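PDB 4M8R: hypothetical protein from Bacteroides caccae, which is of unknown function but joins an N-terminal Ig-like domain to a WD40-like beta-propeller domain, in a family whose role has not been established. Local coordinates for residues L12-G17 / Y34-Q39; I30-G35 / G76-M81; G172-F177 / D193-A198; S218-S223 / N238-E243. All blocks are in the same frame, centred on the assembly; numbering follows the deposited sequence.

Contact 1. Residues L12-G17 / Y34-Q39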
loop_
_atom_site.group_PDB
_atom_site.type_symbol
_atom_site.label_atom_id
_atom_site.label_comp_id
_atom_site.label_asym_id
_atom_site.label_seq_id
_atom_site.Cartn_x
_atom_site.Cartn_y
_atom_site.Cartn_z
ATOM N N LEU A 12 -43.005 -6.284 -2.240
ATOM C CA LEU A 12 -42.779 -7.444 -1.378
ATOM C C LEU A 12 -43.708 -7.465 -0.164
ATOM O O LEU A 12 -44.296 -8.501 0.159
ATOM C CB LEU A 12 -41.321 -7.494 -0.916
ATOM C CG LEU A 12 -40.254 -7.566 -2.015
ATOM C CD1 LEU A 12 -38.875 -7.733 -1.398
ATOM C CD2 LEU A 12 -40.536 -8.693 -2.996
ATOM N N VAL A 13 -43.827 -6.323 0.506
ATOM C CA VAL A 13 -44.637 -6.212 1.715
ATOM C C VAL A 13 -45.333 -4.860 1.754
ATOM O O VAL A 13 -44.798 -3.857 1.281
ATOM C CB VAL A 13 -43.796 -6.404 3.004
ATOM C CG1 VAL A 13 -43.348 -7.852 3.153
ATOM C CG2 VAL A 13 -42.589 -5.476 3.029
ATOM N N THR A 14 -46.526 -4.847 2.333
ATOM C CA THR A 14 -47.345 -3.647 2.402
ATOM C C THR A 14 -47.403 -3.128 3.833
ATOM O O THR A 14 -47.144 -3.880 4.781
ATOM C CB THR A 14 -48.764 -3.958 1.920
ATOM O OG1 THR A 14 -49.192 -5.198 2.498
ATOM C CG2 THR A 14 -48.788 -4.071 0.401
ATOM N N ASN A 15 -47.728 -1.840 3.980
ATOM C CA ASN A 15 -47.793 -1.182 5.291
ATOM C C ASN A 15 -46.543 -1.450 6.120
ATOM O O ASN A 15 -46.625 -1.693 7.325
ATOM C CB ASN A 15 -49.025 -1.650 6.060
ATOM C CG ASN A 15 -50.286 -1.535 5.245
ATOM O OD1 ASN A 15 -50.923 -2.538 4.930
ATOM N ND2 ASN A 15 -50.644 -0.310 4.876
ATOM N N ALA A 16 -45.389 -1.405 5.462
ATOM C CA ALA A 16 -44.139 -1.817 6.076
ATOM C C ALA A 16 -43.286 -0.636 6.498
ATOM O O ALA A 16 -43.491 0.490 6.057
ATOM C CB ALA A 16 -43.361 -2.705 5.118
ATOM N N GLY A 17 -42.303 -0.918 7.342
ATOM C CA GLY A 17 -41.369 0.102 7.794
ATOM C C GLY A 17 -40.433 -0.417 8.868
ATOM O O GLY A 17 -40.399 -1.620 9.158
ATOM N N TYR A 34 -41.674 -4.088 10.505
ATOM C CA TYR A 34 -43.082 -4.466 10.453
ATOM C C TYR A 34 -43.610 -4.423 9.026
ATOM O O TYR A 34 -42.987 -3.840 8.145
ATOM C CB TYR A 34 -43.920 -3.558 11.359
ATOM C CG TYR A 34 -43.876 -2.095 10.998
ATOM C CD1 TYR A 34 -44.776 -1.556 10.090
ATOM C CD2 TYR A 34 -42.940 -1.247 11.578
ATOM C CE1 TYR A 34 -44.744 -0.206 9.766
ATOM C CE2 TYR A 34 -42.896 0.098 11.263
ATOM C CZ TYR A 34 -43.803 0.618 10.357
ATOM O OH TYR A 34 -43.760 1.955 10.045
ATOM N N GLY A 35 -44.766 -5.044 8.819
ATOM C CA GLY A 35 -45.421 -5.083 7.515
ATOM C C GLY A 35 -46.255 -6.338 7.327
ATOM O O GLY A 35 -46.233 -7.230 8.165
ATOM N N ASP A 36 -47.003 -6.391 6.229
ATOM C CA ASP A 36 -47.822 -7.554 5.890
ATOM C C ASP A 36 -47.237 -8.246 4.667
ATOM O O ASP A 36 -46.908 -7.587 3.685
ATOM C CB ASP A 36 -49.264 -7.124 5.601
ATOM C CG ASP A 36 -49.911 -6.399 6.775
ATOM O OD1 ASP A 36 -49.627 -6.759 7.940
ATOM O OD2 ASP A 36 -50.713 -5.469 6.532
ATOM N N GLY A 37 -47.088 -9.565 4.741
ATOM C CA GLY A 37 -46.647 -10.363 3.594
ATOM C C GLY A 37 -45.232 -10.918 3.658
ATOM O O GLY A 37 -44.692 -11.343 2.640
ATOM N N PHE A 38 -44.623 -10.935 4.840
ATOM C CA PHE A 38 -43.316 -11.571 4.994
ATOM C C PHE A 38 -43.417 -13.068 4.741
ATOM O O PHE A 38 -44.487 -13.663 4.906
ATOM C CB PHE A 38 -42.735 -11.300 6.380
ATOM C CG PHE A 38 -42.358 -9.865 6.599
ATOM C CD1 PHE A 38 -41.117 -9.390 6.198
ATOM C CD2 PHE A 38 -43.249 -8.985 7.191
ATOM C CE1 PHE A 38 -40.772 -8.064 6.395
ATOM C CE2 PHE A 38 -42.907 -7.661 7.390
ATOM C CZ PHE A 38 -41.671 -7.198 6.994
ATOM N N GLN A 39 -42.298 -13.669 4.337
ATOM C CA GLN A 39 -42.267 -15.078 3.953
ATOM C C GLN A 39 -41.062 -15.787 4.553
ATOM O O GLN A 39 -40.048 -15.157 4.851
ATOM C CB GLN A 39 -42.233 -15.207 2.434
ATOM C CG GLN A 39 -43.398 -14.529 1.733
ATOM C CD GLN A 39 -43.515 -14.906 0.265
ATOM O OE1 GLN A 39 -42.697 -15.657 -0.267
ATOM N NE2 GLN A 39 -44.544 -14.387 -0.397
#

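Contact 2. Residues I30-G35 / G76-M81. With PO4 (phosphate ion), chain F.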
loop_
_atom_site.group_PDB
_atom_site.type_symbol
_atom_site.label_atom_id
_atom_site.label_comp_id
_atom_site.label_asym_id
_atom_site.label_seq_id
_atom_site.Cartn_x
_atom_site.Cartn_y
_atom_site.Cartn_z
ATOM N N ILE A 30 -31.546 -4.145 19.182
ATOM C CA ILE A 30 -32.534 -4.793 18.337
ATOM C C ILE A 30 -33.358 -3.735 17.614
ATOM O O ILE A 30 -33.925 -2.847 18.247
ATOM C CB ILE A 30 -33.501 -5.651 19.175
ATOM C CG1 ILE A 30 -32.748 -6.749 19.936
ATOM C CG2 ILE A 30 -34.582 -6.261 18.291
ATOM C CD1 ILE A 30 -32.035 -7.741 19.042
ATOM N N VAL A 31 -33.421 -3.834 16.293
ATOM C CA VAL A 31 -34.288 -2.984 15.482
ATOM C C VAL A 31 -35.452 -3.819 14.955
ATOM O O VAL A 31 -35.269 -4.976 14.580
ATOM C CB VAL A 31 -33.495 -2.349 14.324
ATOM C CG1 VAL A 31 -34.410 -1.842 13.217
ATOM C CG2 VAL A 31 -32.624 -1.224 14.861
ATOM N N HIS A 32 -36.644 -3.224 14.928
ATOM C CA HIS A 32 -37.863 -3.940 14.569
ATOM C C HIS A 32 -38.387 -3.524 13.216
ATOM O O HIS A 32 -38.440 -2.337 12.895
ATOM C CB HIS A 32 -38.940 -3.689 15.608
ATOM C CG HIS A 32 -38.528 -4.082 16.986
ATOM N ND1 HIS A 32 -37.836 -3.235 17.822
ATOM C CD2 HIS A 32 -38.678 -5.241 17.665
ATOM C CE1 HIS A 32 -37.595 -3.847 18.966
ATOM N NE2 HIS A 32 -38.096 -5.066 18.897
ATOM N N ILE A 33 -38.782 -4.522 12.437
ATOM C CA ILE A 33 -39.344 -4.323 11.119
ATOM C C ILE A 33 -40.771 -4.830 11.137
ATOM O O ILE A 33 -41.040 -5.882 11.707
ATOM C CB ILE A 33 -38.546 -5.114 10.076
ATOM C CG1 ILE A 33 -37.191 -4.454 9.855
ATOM C CG2 ILE A 33 -39.308 -5.200 8.761
ATOM C CD1 ILE A 33 -36.198 -5.364 9.159
ATOM N N TYR A 34 -41.674 -4.088 10.505
ATOM C CA TYR A 34 -43.082 -4.466 10.453
ATOM C C TYR A 34 -43.610 -4.423 9.026
ATOM O O TYR A 34 -42.987 -3.840 8.145
ATOM C CB TYR A 34 -43.920 -3.558 11.359
ATOM C CG TYR A 34 -43.876 -2.095 10.998
ATOM C CD1 TYR A 34 -44.776 -1.556 10.090
ATOM C CD2 TYR A 34 -42.940 -1.247 11.578
ATOM C CE1 TYR A 34 -44.744 -0.206 9.766
ATOM C CE2 TYR A 34 -42.896 0.098 11.263
ATOM C CZ TYR A 34 -43.803 0.618 10.357
ATOM O OH TYR A 34 -43.760 1.955 10.045
ATOM N N GLY A 35 -44.766 -5.044 8.819
ATOM C CA GLY A 35 -45.421 -5.083 7.515
ATOM C C GLY A 35 -46.255 -6.338 7.327
ATOM O O GLY A 35 -46.233 -7.230 8.165
ATOM N N GLY A 76 -43.768 -9.249 10.892
ATOM C CA GLY A 76 -42.518 -8.511 11.065
ATOM C C GLY A 76 -41.356 -9.333 11.589
ATOM O O GLY A 76 -41.456 -10.548 11.733
HETATM N N MSE A 77 -40.237 -8.665 11.863
HETATM C CA MSE A 77 -39.016 -9.352 12.287
HETATM C C MSE A 77 -38.146 -8.452 13.117
HETATM O O MSE A 77 -38.225 -7.235 13.008
HETATM C CB MSE A 77 -38.244 -9.882 11.072
HETATM C CG MSE A 77 -38.392 -9.055 9.792
HETATM SE SE MSE A 77 -38.128 -10.213 8.205
HETATM C CE MSE A 77 -36.628 -11.279 8.867
ATOM N N SER A 78 -37.327 -9.059 13.971
ATOM C CA SER A 78 -36.342 -8.342 14.777
ATOM C C SER A 78 -34.949 -8.616 14.226
ATOM O O SER A 78 -34.603 -9.769 13.967
ATOM C CB SER A 78 -36.401 -8.806 16.234
ATOM O OG SER A 78 -37.705 -8.677 16.768
ATOM N N ILE A 79 -34.153 -7.565 14.051
ATOM C CA ILE A 79 -32.775 -7.719 13.581
ATOM C C ILE A 79 -31.809 -7.070 14.555
ATOM O O ILE A 79 -32.194 -6.180 15.307
ATOM C CB ILE A 79 -32.576 -7.120 12.175
ATOM C CG1 ILE A 79 -32.738 -5.597 12.192
ATOM C CG2 ILE A 79 -33.562 -7.749 11.206
ATOM C CD1 ILE A 79 -32.628 -4.954 10.826
ATOM N N ARG A 80 -30.565 -7.544 14.561
ATOM C CA ARG A 80 -29.541 -6.995 15.443
ATOM C C ARG A 80 -28.636 -6.055 14.657
ATOM O O ARG A 80 -28.237 -6.377 13.549
ATOM C CB ARG A 80 -28.715 -8.119 16.083
ATOM C CG ARG A 80 -27.940 -7.663 17.309
ATOM C CD ARG A 80 -27.320 -8.821 18.069
ATOM N NE ARG A 80 -28.319 -9.657 18.741
ATOM C CZ ARG A 80 -28.945 -9.347 19.883
ATOM N NH1 ARG A 80 -28.701 -8.199 20.515
ATOM N NH2 ARG A 80 -29.835 -10.196 20.399
HETATM N N MSE A 81 -28.330 -4.894 15.226
HETATM C CA MSE A 81 -27.436 -3.933 14.584
HETATM C C MSE A 81 -26.014 -4.355 14.866
HETATM O O MSE A 81 -25.674 -4.698 15.998
HETATM C CB MSE A 81 -27.685 -2.514 15.100
HETATM C CG MSE A 81 -29.125 -2.027 14.896
HETATM SE SE MSE A 81 -29.685 -2.145 13.009
HETATM C CE MSE A 81 -28.383 -0.908 12.220
HETATM P P PO4 F . -37.859 -8.136 20.767
HETATM O O1 PO4 F . -39.335 -7.821 20.885
HETATM O O2 PO4 F . -37.069 -6.852 20.656
HETATM O O3 PO4 F . -37.383 -8.867 22.002
HETATM O O4 PO4 F . -37.639 -8.994 19.539
#

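Contact 3. Residues G172-F177 / D193-A198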
loop_
_atom_site.group_PDB
_atom_site.type_symbol
_atom_site.label_atom_id
_atom_site.label_comp_id
_atom_site.label_asym_id
_atom_site.label_seq_id
_atom_site.Cartn_x
_atom_site.Cartn_y
_atom_site.Cartn_z
ATOM N N GLY A 172 -18.261 -34.189 19.957
ATOM C CA GLY A 172 -17.306 -35.261 20.219
ATOM C C GLY A 172 -15.892 -35.060 19.705
ATOM O O GLY A 172 -15.062 -35.962 19.835
ATOM N N VAL A 173 -15.607 -33.896 19.115
ATOM C CA VAL A 173 -14.259 -33.594 18.618
ATOM C C VAL A 173 -13.829 -32.168 18.926
ATOM O O VAL A 173 -14.647 -31.318 19.268
ATOM C CB VAL A 173 -14.125 -33.830 17.095
ATOM C CG1 VAL A 173 -14.311 -35.303 16.755
ATOM C CG2 VAL A 173 -15.106 -32.964 16.312
ATOM N N GLN A 174 -12.528 -31.927 18.793
ATOM C CA GLN A 174 -11.948 -30.601 18.973
ATOM C C GLN A 174 -12.192 -29.759 17.723
ATOM O O GLN A 174 -11.887 -30.193 16.607
ATOM C CB GLN A 174 -10.442 -30.709 19.263
ATOM C CG GLN A 174 -10.110 -31.240 20.650
ATOM C CD GLN A 174 -10.469 -30.251 21.755
ATOM O OE1 GLN A 174 -9.926 -29.150 21.817
ATOM N NE2 GLN A 174 -11.375 -30.648 22.639
ATOM N N GLN A 175 -12.739 -28.561 17.923
ATOM C CA GLN A 175 -13.070 -27.652 16.829
ATOM C C GLN A 175 -12.722 -26.212 17.180
ATOM O O GLN A 175 -12.733 -25.832 18.351
ATOM C CB GLN A 175 -14.559 -27.721 16.516
ATOM C CG GLN A 175 -15.041 -29.098 16.105
ATOM C CD GLN A 175 -16.345 -29.033 15.330
ATOM O OE1 GLN A 175 -16.429 -28.357 14.304
ATOM N NE2 GLN A 175 -17.360 -29.752 15.804
ATOM N N PRO A 176 -12.422 -25.393 16.159
ATOM C CA PRO A 176 -12.092 -23.998 16.401
ATOM C C PRO A 176 -13.322 -23.114 16.594
ATOM O O PRO A 176 -14.305 -23.246 15.856
ATOM C CB PRO A 176 -11.339 -23.594 15.136
ATOM C CG PRO A 176 -11.889 -24.478 14.082
ATOM C CD PRO A 176 -12.196 -25.777 14.756
ATOM N N PHE A 177 -13.237 -22.219 17.579
ATOM C CA PHE A 177 -14.269 -21.221 17.851
ATOM C C PHE A 177 -13.674 -19.833 18.000
ATOM O O PHE A 177 -12.519 -19.686 18.385
ATOM C CB PHE A 177 -14.995 -21.566 19.141
ATOM C CG PHE A 177 -15.862 -22.773 19.029
ATOM C CD1 PHE A 177 -17.185 -22.649 18.639
ATOM C CD2 PHE A 177 -15.353 -24.030 19.300
ATOM C CE1 PHE A 177 -17.992 -23.763 18.530
ATOM C CE2 PHE A 177 -16.151 -25.145 19.188
ATOM C CZ PHE A 177 -17.473 -25.012 18.804
ATOM N N ASP A 193 -17.470 -31.009 10.981
ATOM C CA ASP A 193 -17.116 -31.440 12.330
ATOM C C ASP A 193 -15.906 -32.369 12.284
ATOM O O ASP A 193 -16.013 -33.549 12.589
ATOM C CB ASP A 193 -18.312 -32.139 12.987
ATOM C CG ASP A 193 -19.505 -31.214 13.162
ATOM O OD1 ASP A 193 -19.396 -30.240 13.935
ATOM O OD2 ASP A 193 -20.549 -31.464 12.527
ATOM N N TYR A 194 -14.759 -31.826 11.886
ATOM C CA TYR A 194 -13.524 -32.599 11.810
ATOM C C TYR A 194 -12.670 -32.288 13.028
ATOM O O TYR A 194 -12.560 -31.136 13.439
ATOM C CB TYR A 194 -12.751 -32.277 10.522
ATOM C CG TYR A 194 -13.458 -32.645 9.216
ATOM C CD1 TYR A 194 -14.375 -33.699 9.153
ATOM C CD2 TYR A 194 -13.176 -31.960 8.030
ATOM C CE1 TYR A 194 -15.004 -34.037 7.964
ATOM C CE2 TYR A 194 -13.798 -32.299 6.833
ATOM C CZ TYR A 194 -14.713 -33.339 6.805
ATOM O OH TYR A 194 -15.349 -33.692 5.632
ATOM N N ASN A 195 -12.065 -33.318 13.606
ATOM C CA ASN A 195 -11.224 -33.142 14.781
ATOM C C ASN A 195 -9.999 -32.303 14.448
ATOM O O ASN A 195 -9.383 -32.476 13.399
ATOM C CB ASN A 195 -10.786 -34.498 15.340
ATOM C CG ASN A 195 -10.070 -34.380 16.674
ATOM O OD1 ASN A 195 -10.582 -33.771 17.613
ATOM N ND2 ASN A 195 -8.874 -34.948 16.757
ATOM N N THR A 196 -9.656 -31.400 15.358
ATOM C CA THR A 196 -8.576 -30.452 15.150
ATOM C C THR A 196 -7.399 -30.753 16.079
ATOM O O THR A 196 -7.522 -30.645 17.299
ATOM C CB THR A 196 -9.085 -29.026 15.405
ATOM O OG1 THR A 196 -10.301 -28.819 14.673
ATOM C CG2 THR A 196 -8.049 -27.991 14.982
ATOM N N LEU A 197 -6.264 -31.120 15.492
ATOM C CA LEU A 197 -5.029 -31.328 16.243
ATOM C C LEU A 197 -4.543 -30.068 16.934
ATOM O O LEU A 197 -4.098 -30.124 18.078
ATOM C CB LEU A 197 -3.898 -31.787 15.318
ATOM C CG LEU A 197 -3.816 -33.242 14.894
ATOM C CD1 LEU A 197 -2.509 -33.450 14.141
ATOM C CD2 LEU A 197 -3.894 -34.177 16.091
ATOM N N ALA A 198 -4.588 -28.941 16.224
ATOM C CA ALA A 198 -3.982 -27.706 16.708
ATOM C C ALA A 198 -4.347 -26.515 15.847
ATOM O O ALA A 198 -4.595 -26.657 14.656
ATOM C CB ALA A 198 -2.466 -27.848 16.735
#

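Contact 4. Residues S218-S223 / N238-E243. With PO4 (phosphate ion), chain D.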
loop_
_atom_site.group_PDB
_atom_site.type_symbol
_atom_site.label_atom_id
_atom_site.label_comp_id
_atom_site.label_asym_id
_atom_site.label_seq_id
_atom_site.Cartn_x
_atom_site.Cartn_y
_atom_site.Cartn_z
ATOM N N SER A 218 -5.101 -32.534 7.206
ATOM C CA SER A 218 -4.786 -31.483 6.240
ATOM C C SER A 218 -4.715 -30.135 6.935
ATOM O O SER A 218 -5.195 -29.976 8.056
ATOM C CB SER A 218 -5.855 -31.410 5.149
ATOM O OG SER A 218 -5.823 -32.558 4.326
ATOM N N LEU A 219 -4.116 -29.166 6.254
ATOM C CA LEU A 219 -3.974 -27.820 6.786
ATOM C C LEU A 219 -5.112 -26.949 6.259
ATOM O O LEU A 219 -5.363 -26.925 5.060
ATOM C CB LEU A 219 -2.623 -27.241 6.373
ATOM C CG LEU A 219 -2.256 -25.874 6.948
ATOM C CD1 LEU A 219 -2.150 -25.935 8.463
ATOM C CD2 LEU A 219 -0.952 -25.395 6.332
ATOM N N TYR A 220 -5.788 -26.249 7.163
ATOM C CA TYR A 220 -6.955 -25.435 6.829
ATOM C C TYR A 220 -6.749 -23.988 7.245
ATOM O O TYR A 220 -6.044 -23.707 8.209
ATOM C CB TYR A 220 -8.190 -25.926 7.585
ATOM C CG TYR A 220 -8.829 -27.196 7.070
ATOM C CD1 TYR A 220 -8.234 -28.434 7.282
ATOM C CD2 TYR A 220 -10.058 -27.159 6.416
ATOM C CE1 TYR A 220 -8.833 -29.598 6.829
ATOM C CE2 TYR A 220 -10.664 -28.316 5.962
ATOM C CZ TYR A 220 -10.053 -29.530 6.172
ATOM O OH TYR A 220 -10.659 -30.670 5.713
ATOM N N ASN A 221 -7.399 -23.081 6.526
ATOM C CA ASN A 221 -7.548 -21.709 6.974
ATOM C C ASN A 221 -8.898 -21.578 7.650
ATOM O O ASN A 221 -9.928 -21.745 7.011
ATOM C CB ASN A 221 -7.472 -20.747 5.796
ATOM C CG ASN A 221 -7.505 -19.298 6.231
ATOM O OD1 ASN A 221 -8.264 -18.921 7.124
ATOM N ND2 ASN A 221 -6.666 -18.480 5.615
ATOM N N VAL A 222 -8.895 -21.266 8.941
ATOM C CA VAL A 222 -10.137 -21.215 9.712
ATOM C C VAL A 222 -10.492 -19.816 10.173
ATOM O O VAL A 222 -11.441 -19.647 10.928
ATOM C CB VAL A 222 -10.095 -22.171 10.927
ATOM C CG1 VAL A 222 -9.918 -23.594 10.451
ATOM C CG2 VAL A 222 -8.991 -21.797 11.906
ATOM N N SER A 223 -9.734 -18.815 9.735
ATOM C CA SER A 223 -10.033 -17.432 10.095
ATOM C C SER A 223 -10.629 -16.625 8.933
ATOM O O SER A 223 -11.087 -15.503 9.138
ATOM C CB SER A 223 -8.779 -16.741 10.631
ATOM O OG SER A 223 -7.770 -16.657 9.641
ATOM N N ASN A 238 -14.476 -23.694 5.040
ATOM C CA ASN A 238 -13.975 -24.991 4.635
ATOM C C ASN A 238 -12.895 -24.833 3.571
ATOM O O ASN A 238 -13.132 -25.080 2.381
ATOM C CB ASN A 238 -15.108 -25.876 4.119
ATOM C CG ASN A 238 -14.642 -27.286 3.828
ATOM O OD1 ASN A 238 -13.895 -27.870 4.615
ATOM N ND2 ASN A 238 -15.054 -27.836 2.692
ATOM N N PHE A 239 -11.698 -24.442 4.015
ATOM C CA PHE A 239 -10.598 -24.116 3.108
ATOM C C PHE A 239 -9.331 -24.949 3.359
ATOM O O PHE A 239 -8.336 -24.436 3.860
ATOM C CB PHE A 239 -10.257 -22.630 3.223
ATOM C CG PHE A 239 -11.287 -21.708 2.617
ATOM C CD1 PHE A 239 -11.694 -21.861 1.307
ATOM C CD2 PHE A 239 -11.801 -20.650 3.349
ATOM C CE1 PHE A 239 -12.618 -20.999 0.746
ATOM C CE2 PHE A 239 -12.724 -19.783 2.796
ATOM C CZ PHE A 239 -13.128 -19.959 1.491
ATOM N N PRO A 240 -9.357 -26.237 3.002
ATOM C CA PRO A 240 -8.129 -27.022 3.085
ATOM C C PRO A 240 -7.156 -26.686 1.963
ATOM O O PRO A 240 -7.567 -26.169 0.923
ATOM C CB PRO A 240 -8.621 -28.465 2.924
ATOM C CG PRO A 240 -9.884 -28.345 2.140
ATOM C CD PRO A 240 -10.509 -27.040 2.561
HETATM N N MSE A 241 -5.881 -26.988 2.176
HETATM C CA MSE A 241 -4.867 -26.821 1.145
HETATM C C MSE A 241 -5.005 -27.936 0.152
HETATM O O MSE A 241 -5.411 -29.037 0.518
HETATM C CB MSE A 241 -3.477 -26.916 1.764
HETATM C CG MSE A 241 -3.188 -25.757 2.708
HETATM SE SE MSE A 241 -2.398 -24.285 1.676
HETATM C CE MSE A 241 -0.573 -24.974 1.834
ATOM N N PRO A 242 -4.643 -27.687 -1.119
ATOM C CA PRO A 242 -4.630 -28.744 -2.124
ATOM C C PRO A 242 -3.381 -29.610 -1.986
ATOM O O PRO A 242 -2.551 -29.656 -2.891
ATOM C CB PRO A 242 -4.605 -27.962 -3.433
ATOM C CG PRO A 242 -3.807 -26.754 -3.097
ATOM C CD PRO A 242 -4.196 -26.401 -1.685
ATOM N N GLU A 243 -3.251 -30.273 -0.843
ATOM C CA GLU A 243 -2.114 -31.136 -0.566
ATOM C C GLU A 243 -2.637 -32.470 -0.059
ATOM O O GLU A 243 -3.776 -32.550 0.393
ATOM C CB GLU A 243 -1.200 -30.497 0.482
ATOM C CG GLU A 243 -0.678 -29.115 0.102
ATOM C CD GLU A 243 0.293 -29.130 -1.071
ATOM O OE1 GLU A 243 0.836 -30.206 -1.398
ATOM O OE2 GLU A 243 0.518 -28.055 -1.670
HETATM P P PO4 D . -13.740 -31.363 0.977
HETATM O O1 PO4 D . -14.825 -30.539 1.629
HETATM O O2 PO4 D . -13.026 -30.573 -0.094
HETATM O O3 PO4 D . -12.721 -31.805 2.000
HETATM O O4 PO4 D . -14.405 -32.558 0.346
HETATM O O HOH W 1 -11.555 -23.881 6.714
#

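Contact 1. Residues L12-G17 / Y34-Q39
Thr14 and Asp36 face each other as an antiparallel hydrogen-bonded pair, and Gly17 and Tyr34 form a second one. In the first pair Asp36 N gives to Thr14 O at 2.9 Å and Thr14 N returns a bond to Asp36 O. In the second, Gly17 N and Tyr34 O, like Tyr34 N and Gly17 O, are 3.1 Å apart and hydrogen-bonded. Between the two pairs the register slips by one residue, which defines a beta bulge at the corner the chain turns at Asn15.

Aromatic contacts flank these bonds. Tyr34 CG stands between its own backbone N and carbonyl carbon (chi1 61°), and the ring lies over Gly17, whose CA is 3.9 Å from the ring centroid in a CH-pi contact. A CB on Gly17 would collide with the Tyr34 hydroxyl. Asn15 O approaches the edge of the same ring, 3.3 Å from Tyr34 CD1. Val13 CG1 stands over the centre of the Phe38 ring, 3.9 Å from its centroid and only 4° off the normal.

Strand 16-18 is the outermost strand on this side of the Ig-like sheet, beside strand 30-36. Leu94 of strand 88-96 touches both Val13 and Phe38, and strand 99-108 supplies Met101 against Val13 and Leu103 against Ala16.

Contact 2. Residues I30-G35 / G76-M81
Ile30 packs against Arg80 and Ser78 with two different branches. Its CD1 lies over one face of the Arg80 guanidinium, 3.6 Å from Arg80 CZ and offset toward the rim. Its CG2, anti to the backbone N, instead reaches Ser78 CB at 3.7 Å and also stands over a face of the His32 ring.

Ile33 emerges from the other face of the sheet beside Met77, a selenomethionine; the two side chains lie side by side and point the same way, with Ile33 CB 4.0 Å from Met77 CG. Farther out, Ile33 CD1 meets Ile79 CD1.

Val31 completes this apolar face, its CG2 touching CG of selenomethionine Met81 at 3.6 Å. The backbone beneath is a regular antiparallel ladder: Val31 and Ile79 exchange two bonds, as do Ile33 and Met77, the shortest being Val31 N to Ile79 O and Ile33 N to Met77 O, both 2.8 Å. Gly76, opposite Tyr34, has no CB; one there would run into Ile33 O, and the backbone angles of Gly76 by themselves call for glycine.

On the Ile30 face, His32 NE2 donates to phosphate O2 at 2.7 Å and Ser78 OG to phosphate O4 at 2.8 Å, while Glu20 accepts from His32 ND1. An alanine at His32 would probably leave phosphate O2 without this donor and Glu20 without its imidazole mate.

Aliphatic and selenomethionine side chains thus turn inward toward strands 43-50 and 99-108, whereas the other face is mixed: beside Ile30, His32 and Ser78 supply donors that hold a phosphate ion, which probably came from the crystallisation liquor.

Contact 3. Residues G172-F177 / D193-A198
Gln174 and Asn195 meet in a mainly polar contact between a strand and a connecting segment of the propeller-like domain, where the chain leaves the four-stranded sheet containing 173-180 and enters the next one at 196-201. The touching parts run 76° apart and share no beta bridge, so side chains do much of the joining.

Asn195 CG is anti to its backbone N (chi1 -172°), and OD1 beyond it accepts from Gln174 N at 2.9 Å, with the donor in the plane of the amide carbonyl. Val173 CB closes on the same oxygen at 3.6 Å. Gln174 O is gripped twice by Thr196: OG1 donates at 2.9 Å from above the carbonyl plane, and Thr196 N adds a weak, bent bond. Thr196 OG1 is itself bonded to Gln211, a residue of strand 208-212. The amide end of Gln174 turns away to Arg153 and Glu169.

At the other end Gln175 NE2 donates to the anti lone pair of Asp193 OD1 at 2.8 Å, the amide and carboxylate planes being steeply turned against each other. Glu170 O also receives from that NE2, and Asn171 ND2 also gives to that OD1, so the pair belongs to a wider network.

A chain passing from one antiparallel sheet to the next around a ring is how a beta-propeller is built, consistent with the WD40-like family; here the bonds pin the passage between two sheets to a strand of the first.

Contact 4. Residues S218-S223 / N238-E243
Tyr220 CG lies anti to its carbonyl carbon (chi1 -76°), and the ring it carries meets Pro240 over one face. CG of selenomethionine Met241, anti to its own carbonyl carbon, comes 4.0 Å from Leu219 CB.

Pro240 CB stands 3.8 Å from the Tyr220 ring centroid, 17° off the normal and displaced toward the rim, a CH-pi contact; Pro240 CD adds an approach of 3.6 Å to Tyr220 CE2. Asn238 OD1 reaches the edge of the ring in its plane, 3.5 Å from Tyr220 CE2. A serine in place of Tyr220 would probably open a gap beside Pro240 and take away the ring edge that meets Asn238 OD1.

Two backbone bonds tie the segments: Met241 N to Leu219 O at 2.9 Å, and Asn221 N to Phe239 O at 3.1 Å. A water bridges Asn221 O, to which it donates, and Phe239 N, from which it accepts. Asn221 OD1 takes Ser223 N in an Asx turn.

The weakly bonded strand at about 239-240 lies at the edge of the sheet within this chain, beside 217-221, whose other neighbour is 208-212. A second subunit covers it: Arg49 of that subunit bonds Pro240 O, and Tyr61 of that subunit meets the Phe239 ring. Asn238 ND2 bonds Glu91 of the second subunit and a phosphate, probably from the crystallisation liquor, that Arg213 and, from the second subunit, Arg89 and Lys105 also bind.

How the contacts relate
Contacts 1 and 2 hold neighbouring strands of one Ig-like sheet and share Tyr34 and Gly35; Phe38 of contact 1 packs on Ile33 and Met77 of contact 2. Contact 2 is largely buried and apolar on its inner face, whereas contact 1, on the outermost strand, has more exposed residues and a bulge. Contacts 3 and 4 belong to the WD40-like domain and touch where Tyr194 meets Tyr220. Contact 3 is partly buried and relies on side-chain hydrogen bonds; contact 4 is buried, helped by the second subunit, and combines ring packing with backbone bonds. Nearest atoms of contacts 2 and 3 remain about 17 Å apart.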